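Local coordinates for acyl-CoA synthetase (AMP-forming)/AMP-acid ligase II-like protein (Dyadobacter fermentans, PDB 4GS5) that probably activates medium-chain fatty acids or similar carboxylic acids through an acyl-adenylate and joins them to coenzyme A, at residues P206-G211 against G222-G227. Residues are numbered along the deposited sequence; the frame is centred on the assembly and turned at random.
Sequences PGIQYG and GAVTNG. With EDO (1,2-ethanediol), chain X.
In this member of the ATP-dependent AMP-binding enzyme family, the contact lies at the open end of the beta hairpin of strands 209-212 and 217-221. Gly207 and Ile208 meet Gly222 and Val224 of the loop after strand 217-221. Backbone hydrogen bonds pair Gln209 with Ser221, and next to this pair the CA atoms of Ile208 and Gly222 are 5.0 Å apart. No direct hydrogen bond joins the two segments here. A water bridges them instead: it donates to Gly207 O at 2.7 Å and accepts from Ala223 N at 3.0 Å. Gly207 O also lies 3.8 Å from Gly222 CA. The apolar part is one methyl pair, Ile208 CD1 against Val224 CG2 at 3.8 Å, with the two side chains crossing at about a right angle. Ile208 holds CG1 beside its backbone N (chi1 -60°), and CD1 at the end of that branch makes the contact. Helix 59-72 packs on both side chains, through Met68 on Ile208 and Ser65 on Val224. The 222-227 turn includes a short 3-10 segment, 223-224, and is tied together by its own backbone. Gly222 O accepts from Thr225 N and Gly227 N, each at 2.9 Å, and the two donors approach from opposite faces of its carbonyl plane.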
# COMPACT_ATOMS: atom_id res chain seq x y z
N PRO A 206 -11.78 4.03 12.54
CA PRO A 206 -12.27 3.76 13.90
C PRO A 206 -12.47 2.26 14.11
O PRO A 206 -12.89 1.56 13.19
CB PRO A 206 -13.61 4.49 13.93
CG PRO A 206 -14.09 4.46 12.49
CD PRO A 206 -12.83 4.55 11.65
N GLY A 207 -12.17 1.77 15.31
CA GLY A 207 -12.37 0.37 15.62
C GLY A 207 -11.13 -0.47 15.39
O GLY A 207 -11.09 -1.64 15.74
N ILE A 208 -10.11 0.14 14.78
CA ILE A 208 -8.83 -0.52 14.60
C ILE A 208 -7.94 -0.30 15.82
O ILE A 208 -7.74 0.84 16.24
CB ILE A 208 -8.10 0.02 13.35
CG1 ILE A 208 -8.94 -0.21 12.09
CG2 ILE A 208 -6.74 -0.63 13.20
CD1 ILE A 208 -9.25 -1.70 11.80
N GLN A 209 -7.42 -1.38 16.40
CA GLN A 209 -6.40 -1.27 17.44
C GLN A 209 -5.05 -1.46 16.75
O GLN A 209 -4.94 -2.28 15.83
CB GLN A 209 -6.60 -2.32 18.53
CG GLN A 209 -7.92 -2.18 19.30
CD GLN A 209 -8.88 -3.33 19.02
OE1 GLN A 209 -10.01 -3.12 18.57
NE2 GLN A 209 -8.44 -4.56 19.30
N TYR A 210 -4.05 -0.71 17.18
CA TYR A 210 -2.76 -0.64 16.46
C TYR A 210 -1.59 -0.50 17.42
O TYR A 210 -1.75 -0.09 18.57
CB TYR A 210 -2.77 0.51 15.45
CG TYR A 210 -3.24 1.82 16.05
CD1 TYR A 210 -2.37 2.65 16.74
CD2 TYR A 210 -4.57 2.22 15.93
CE1 TYR A 210 -2.80 3.85 17.30
CE2 TYR A 210 -5.02 3.42 16.49
CZ TYR A 210 -4.12 4.23 17.16
OH TYR A 210 -4.54 5.41 17.72
N GLY A 211 -0.40 -0.85 16.94
CA GLY A 211 0.81 -0.78 17.74
C GLY A 211 1.96 -1.29 16.90
O GLY A 211 1.75 -1.62 15.73
N GLY A 222 -8.88 -5.88 14.97
CA GLY A 222 -10.22 -5.31 15.05
C GLY A 222 -11.27 -6.35 14.67
O GLY A 222 -10.94 -7.50 14.38
N ALA A 223 -12.54 -5.95 14.68
CA ALA A 223 -13.58 -6.83 14.17
C ALA A 223 -13.24 -7.26 12.74
O ALA A 223 -13.52 -8.40 12.37
CB ALA A 223 -14.94 -6.16 14.22
N VAL A 224 -12.59 -6.40 11.95
CA VAL A 224 -12.26 -6.81 10.58
C VAL A 224 -11.25 -7.96 10.52
O VAL A 224 -11.15 -8.64 9.49
CB VAL A 224 -11.78 -5.65 9.67
CG1 VAL A 224 -12.93 -4.69 9.38
CG2 VAL A 224 -10.56 -4.94 10.24
N THR A 225 -10.52 -8.20 11.60
CA THR A 225 -9.60 -9.34 11.67
C THR A 225 -10.08 -10.48 12.58
O THR A 225 -9.29 -11.36 12.94
CB THR A 225 -8.19 -8.91 12.13
OG1 THR A 225 -8.23 -8.42 13.49
CG2 THR A 225 -7.62 -7.83 11.21
N ASN A 226 -11.36 -10.46 12.94
CA ASN A 226 -11.88 -11.44 13.89
C ASN A 226 -11.13 -11.35 15.22
O ASN A 226 -10.94 -12.36 15.92
CB ASN A 226 -11.83 -12.85 13.31
CG ASN A 226 -12.31 -12.90 11.86
OD1 ASN A 226 -13.39 -12.41 11.54
ND2 ASN A 226 -11.48 -13.46 10.98
N GLY A 227 -10.71 -10.14 15.56
CA GLY A 227 -10.05 -9.86 16.82
C GLY A 227 -8.63 -10.39 16.93
O GLY A 227 -7.99 -10.23 17.97
C1 EDO X . -17.32 2.46 13.31
O1 EDO X . -18.35 2.91 12.43
C2 EDO X . -16.59 1.31 12.64
O2 EDO X . -15.55 0.81 13.49
O HOH W 1 -13.29 -3.14 15.21